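Local atomic coordinates of CENP-V/GFA domain-containing protein (Rhodobacter sphaeroides 2.4.1, PDB entry 3FAC), a protein that is of unknown function but, as a member of the Gfa family, probably binds zinc and may act as a carbon-sulfur lyase. Residues V14-L17 against N18-D22; G89-V92 against A93-E96. All blocks are in the same frame, centred on the assembly; numbering follows the deposited sequence.

Contact 1 (V14-L17 against N18-D22); sequences VELL and NGFAD
The chain bends sharply at the surface just beyond strand 11-14, and Leu16 and Phe20, four residues apart, meet across this bend through an aliphatic-aromatic CH-pi contact. The touching branch is the methyl CD1 of Leu16, which stands over one face of the Phe20 ring. Leu16 CD1 lies 3.9 Å from the centroid of the Phe20 ring, 21° off the normal. It is displaced toward the side of the ring that carries CE1 and CZ, the nearest ring atoms, Leu16 CD1 to Phe20 CE1 being 3.7 Å. Leu16 reaches the ring as an extended arm: CG lies beside the backbone N (chi1 -57°) and CD1 continues anti to CA, carrying the methyl across the bend. Phe20 likewise sets its CG beside its own backbone N, and although its CB starts away from 14-17, the ring at the end of the side chain swings back to receive the methyl.

Beneath this pair the backbone bends at Asn18 and Gly19. The CA atoms of Leu16 and Gly19 are 5.3 Å apart, and Leu16 CB comes to 4.0 Å from Gly19 N. Gly19 has a positive phi (48°), a conformation that favours glycine. With Phe20 it forms the two central positions of a turn close to type II', spanned by a weak hydrogen bond of 3.5 Å from Ala21 N to Asn18 O.

Around the bend, Leu16 also packs on Ala39, and the Phe20 ring on Leu95 and Val98. Leu17 shares a backbone hydrogen bond with Thr40, tying the bend to edge strand 38-42. The Leu16-Phe20 contact thus sits beside a glycine-containing beta-turn, residues 18-21, in the connection from strand 11-14 to helix 31-34, with an apolar flank facing one edge of the five-stranded sheet in the beta-tent fold of Gfa proteins.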
ATOM      1  N   VAL A  14       9.409   5.002   0.892  1.00 28.28           N
ATOM      2  CA  VAL A  14       9.520   3.628   1.376  1.00 29.95           C
ATOM      3  C   VAL A  14      10.585   2.747   0.729  1.00 30.77           C
ATOM      4  O   VAL A  14      10.891   2.877  -0.455  1.00 31.63           O
ATOM      5  CB  VAL A  14       8.150   2.906   1.257  1.00 28.89           C
ATOM      6  CG1 VAL A  14       7.713   2.850  -0.192  1.00 28.80           C
ATOM      7  CG2 VAL A  14       8.239   1.512   1.841  1.00 29.46           C
ATOM      8  N   GLU A  15      11.147   1.852   1.535  1.00 32.38           N
ATOM      9  CA  GLU A  15      12.158   0.905   1.083  1.00 34.63           C
ATOM     10  C   GLU A  15      11.513  -0.472   1.140  1.00 34.73           C
ATOM     11  O   GLU A  15      11.108  -0.924   2.213  1.00 35.23           O
ATOM     12  CB  GLU A  15      13.377   0.931   2.007  1.00 37.13           C
ATOM     13  CG  GLU A  15      14.108   2.263   2.066  1.00 41.15           C
ATOM     14  CD  GLU A  15      14.668   2.687   0.720  1.00 43.95           C
ATOM     15  OE1 GLU A  15      15.348   1.859   0.077  1.00 46.19           O
ATOM     16  OE2 GLU A  15      14.434   3.848   0.310  1.00 44.85           O
ATOM     17  N   LEU A  16      11.409  -1.134  -0.007  1.00 33.87           N
ATOM     18  CA  LEU A  16      10.794  -2.455  -0.065  1.00 34.22           C
ATOM     19  C   LEU A  16      11.674  -3.525   0.554  1.00 35.03           C
ATOM     20  O   LEU A  16      12.877  -3.569   0.313  1.00 35.47           O
ATOM     21  CB  LEU A  16      10.488  -2.836  -1.514  1.00 33.68           C
ATOM     22  CG  LEU A  16       9.598  -1.871  -2.297  1.00 33.30           C
ATOM     23  CD1 LEU A  16       9.418  -2.401  -3.710  1.00 31.88           C
ATOM     24  CD2 LEU A  16       8.255  -1.714  -1.596  1.00 31.63           C
ATOM     25  N   LEU A  17      11.059  -4.394   1.346  1.00 35.91           N
ATOM     26  CA  LEU A  17      11.782  -5.474   1.998  1.00 36.37           C
ATOM     27  C   LEU A  17      12.486  -6.373   0.992  1.00 36.42           C
ATOM     28  O   LEU A  17      13.705  -6.521   1.031  1.00 37.75           O
ATOM     29  CB  LEU A  17      10.826  -6.321   2.838  1.00 37.69           C
ATOM     30  CG  LEU A  17      11.437  -7.582   3.457  1.00 37.86           C
ATOM     31  CD1 LEU A  17      12.564  -7.201   4.409  1.00 38.24           C
ATOM     32  CD2 LEU A  17      10.359  -8.364   4.188  1.00 39.47           C
ATOM     33  N   ASN A  18      11.714  -6.977   0.096  1.00 36.94           N
ATOM     34  CA  ASN A  18      12.281  -7.875  -0.900  1.00 37.06           C
ATOM     35  C   ASN A  18      11.788  -7.528  -2.297  1.00 36.98           C
ATOM     36  O   ASN A  18      11.214  -8.363  -2.993  1.00 37.34           O
ATOM     37  CB  ASN A  18      11.916  -9.324  -0.561  1.00 38.79           C
ATOM     38  CG  ASN A  18      12.719 -10.333  -1.362  1.00 39.61           C
ATOM     39  OD1 ASN A  18      13.950 -10.321  -1.333  1.00 40.81           O
ATOM     40  ND2 ASN A  18      12.026 -11.214  -2.077  1.00 37.76           N
ATOM     41  N   GLY A  19      12.017  -6.283  -2.698  1.00 37.99           N
ATOM     42  CA  GLY A  19      11.597  -5.831  -4.010  1.00 38.31           C
ATOM     43  C   GLY A  19      10.167  -6.184  -4.362  1.00 39.14           C
ATOM     44  O   GLY A  19       9.284  -6.213  -3.502  1.00 39.93           O
ATOM     45  N   PHE A  20       9.946  -6.460  -5.641  1.00 39.93           N
ATOM     46  CA  PHE A  20       8.627  -6.809  -6.157  1.00 41.11           C
ATOM     47  C   PHE A  20       8.498  -8.315  -6.306  1.00 40.97           C
ATOM     48  O   PHE A  20       7.441  -8.827  -6.670  1.00 40.29           O
ATOM     49  CB  PHE A  20       8.423  -6.143  -7.515  1.00 41.83           C
ATOM     50  CG  PHE A  20       8.647  -4.660  -7.495  1.00 41.80           C
ATOM     51  CD1 PHE A  20       7.642  -3.798  -7.071  1.00 42.88           C
ATOM     52  CD2 PHE A  20       9.874  -4.130  -7.869  1.00 41.68           C
ATOM     53  CE1 PHE A  20       7.856  -2.427  -7.019  1.00 41.49           C
ATOM     54  CE2 PHE A  20      10.099  -2.761  -7.820  1.00 42.47           C
ATOM     55  CZ  PHE A  20       9.086  -1.906  -7.394  1.00 41.61           C
ATOM     56  N   ALA A  21       9.587  -9.016  -6.018  1.00 42.29           N
ATOM     57  CA  ALA A  21       9.628 -10.466  -6.122  1.00 43.87           C
ATOM     58  C   ALA A  21       8.413 -11.162  -5.516  1.00 44.71           C
ATOM     59  O   ALA A  21       7.983 -12.203  -6.013  1.00 45.72           O
ATOM     60  CB  ALA A  21      10.899 -10.988  -5.470  1.00 43.90           C
ATOM     61  N   ASP A  22       7.857 -10.589  -4.453  1.00 46.03           N
ATOM     62  CA  ASP A  22       6.707 -11.200  -3.794  1.00 48.44           C
ATOM     63  C   ASP A  22       5.413 -10.393  -3.833  1.00 48.30           C
ATOM     64  O   ASP A  22       4.599 -10.482  -2.915  1.00 48.18           O
ATOM     65  CB  ASP A  22       7.056 -11.528  -2.339  1.00 50.99           C
ATOM     66  CG  ASP A  22       7.611 -10.332  -1.589  1.00 53.12           C
ATOM     67  OD1 ASP A  22       6.919  -9.290  -1.524  1.00 55.02           O
ATOM     68  OD2 ASP A  22       8.740 -10.435  -1.065  1.00 54.66           O
TER

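Contact 2 (G89-V92 against A93-E96); sequences GVNV and AILE
Three hydrogen bonds fold the chain into a compact turn after strand 87-91, two of them accepted by Asn91. Its carbonyl oxygen takes the N-H of Ile94, with Asn91 O to Ile94 N at 3.0 Å and a nearly straight N-H...O angle of 160°; the donor sits well above the carbonyl plane. The side chain of the same residue adds a second bond: Asn91 OD1 accepts the N-H of Ala93, with OD1 to Ala93 N at 3.1 Å. Here the donor is tilted 21° from the plane of the side-chain carbonyl, and the bond is bent. CG placed anti to the backbone N (chi1 -166°) brings OD1 to that N-H. The other end of the amide, ND2, bonds to the carbonyl oxygen of Tyr76 on the neighbouring strand, so both ends are held and the rotation of the group is fixed. One residue further on, Leu95 N donates to Val92 O at 3.1 Å, also a bent bond, with the donor again high above the carbonyl plane.

Outside this polar centre the packing is aliphatic. Ile94 CG2 lies 3.8 Å from Asn91 CB, the two side chains crossing at a slant. Val90 CG1 meets Leu95 CD2 at 4.1 Å, these side chains running nearly perpendicular, and Ile94 CD1 at 4.3 Å. All three also border strand 11-14, through Ile12 or Val14, within the buried interior.

Two overlapping type I turns, 91-94 and 92-95, thus make a single turn of 3-10 character, opened by an Asx turn at Asn91.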
ATOM      1  N   GLY A  89       1.902  -2.823   3.762  1.00 32.29           N
ATOM      2  CA  GLY A  89       1.564  -3.326   2.448  1.00 29.04           C
ATOM      3  C   GLY A  89       1.467  -2.073   1.608  1.00 27.29           C
ATOM      4  O   GLY A  89       0.649  -1.202   1.899  1.00 28.30           O
ATOM      5  N   VAL A  90       2.302  -1.959   0.581  1.00 25.49           N
ATOM      6  CA  VAL A  90       2.299  -0.769  -0.260  1.00 22.34           C
ATOM      7  C   VAL A  90       1.713  -0.997  -1.646  1.00 22.02           C
ATOM      8  O   VAL A  90       1.914  -2.048  -2.256  1.00 23.28           O
ATOM      9  CB  VAL A  90       3.730  -0.207  -0.431  1.00 21.75           C
ATOM     10  CG1 VAL A  90       3.698   1.073  -1.259  1.00 20.37           C
ATOM     11  CG2 VAL A  90       4.345   0.063   0.921  1.00 20.74           C
ATOM     12  N   ASN A  91       0.990   0.005  -2.136  1.00 19.47           N
ATOM     13  CA  ASN A  91       0.383  -0.042  -3.460  1.00 18.24           C
ATOM     14  C   ASN A  91       1.515   0.175  -4.481  1.00 18.31           C
ATOM     15  O   ASN A  91       2.021   1.292  -4.624  1.00 17.35           O
ATOM     16  CB  ASN A  91      -0.651   1.081  -3.583  1.00 17.61           C
ATOM     17  CG  ASN A  91      -1.562   0.919  -4.787  1.00 17.88           C
ATOM     18  OD1 ASN A  91      -1.142   0.472  -5.852  1.00 18.43           O
ATOM     19  ND2 ASN A  91      -2.822   1.305  -4.623  1.00 16.65           N
ATOM     20  N   VAL A  92       1.910  -0.887  -5.181  1.00 16.36           N
ATOM     21  CA  VAL A  92       2.987  -0.795  -6.170  1.00 16.89           C
ATOM     22  C   VAL A  92       2.733   0.273  -7.240  1.00 15.52           C
ATOM     23  O   VAL A  92       3.668   0.897  -7.738  1.00 14.53           O
ATOM     24  CB  VAL A  92       3.222  -2.159  -6.897  1.00 16.48           C
ATOM     25  CG1 VAL A  92       3.453  -3.271  -5.879  1.00 18.01           C
ATOM     26  CG2 VAL A  92       2.041  -2.491  -7.797  1.00 16.19           C
ATOM     27  N   ALA A  93       1.467   0.483  -7.583  1.00 13.97           N
ATOM     28  CA  ALA A  93       1.113   1.456  -8.605  1.00 12.27           C
ATOM     29  C   ALA A  93       1.389   2.906  -8.223  1.00 11.19           C
ATOM     30  O   ALA A  93       1.426   3.777  -9.090  1.00 12.81           O
ATOM     31  CB  ALA A  93      -0.344   1.289  -8.989  1.00 14.49           C
ATOM     32  N   ILE A  94       1.573   3.188  -6.940  1.00  8.71           N
ATOM     33  CA  ILE A  94       1.862   4.566  -6.550  1.00 10.13           C
ATOM     34  C   ILE A  94       3.371   4.835  -6.604  1.00 10.61           C
ATOM     35  O   ILE A  94       3.806   5.988  -6.628  1.00 11.01           O
ATOM     36  CB  ILE A  94       1.334   4.909  -5.119  1.00  9.87           C
ATOM     37  CG1 ILE A  94       2.131   4.157  -4.052  1.00  7.54           C
ATOM     38  CG2 ILE A  94      -0.144   4.571  -5.014  1.00  7.05           C
ATOM     39  CD1 ILE A  94       1.883   4.676  -2.644  1.00  7.84           C
ATOM     40  N   LEU A  95       4.163   3.766  -6.626  1.00 10.97           N
ATOM     41  CA  LEU A  95       5.619   3.880  -6.683  1.00 12.67           C
ATOM     42  C   LEU A  95       6.059   4.502  -8.005  1.00 12.68           C
ATOM     43  O   LEU A  95       5.682   4.031  -9.080  1.00 10.81           O
ATOM     44  CB  LEU A  95       6.265   2.498  -6.519  1.00 14.22           C
ATOM     45  CG  LEU A  95       5.905   1.723  -5.246  1.00 15.31           C
ATOM     46  CD1 LEU A  95       6.602   0.382  -5.278  1.00 13.62           C
ATOM     47  CD2 LEU A  95       6.313   2.512  -4.004  1.00 13.85           C
ATOM     48  N   GLU A  96       6.859   5.560  -7.911  1.00 13.82           N
ATOM     49  CA  GLU A  96       7.352   6.282  -9.078  1.00 14.38           C
ATOM     50  C   GLU A  96       8.088   5.377 -10.055  1.00 14.97           C
ATOM     51  O   GLU A  96       8.985   4.628  -9.669  1.00 14.84           O
ATOM     52  CB  GLU A  96       8.264   7.431  -8.631  1.00 13.49           C
ATOM     53  CG  GLU A  96       8.909   8.218  -9.766  1.00 13.68           C
ATOM     54  CD  GLU A  96       9.430   9.578  -9.321  1.00 14.67           C
ATOM     55  OE1 GLU A  96       8.607  10.512  -9.181  1.00 15.49           O
ATOM     56  OE2 GLU A  96      10.656   9.717  -9.105  1.00 13.32           O
TER

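Contact 1 precedes contact 2 along the chain, and their centres lie 10 Å apart, both in the Gfa domain. Each begins at the far end of a strand: contact 1 leads out of 11-14 of the three-stranded sheet, contact 2 out of 87-91 of the five-stranded one. They meet at Leu95, whose CD1 lies 3.5 Å from Phe20 CE1 and whose CD2 packs 4.1 Å from Val14 CG1. Strand 38-42 is a second common neighbour, pairing with Leu17 on one side and Val90 on the other. The apolar side of the surface bend therefore joins the buried turn, and the interior between the two sheets continues outward through Leu95 to Phe20.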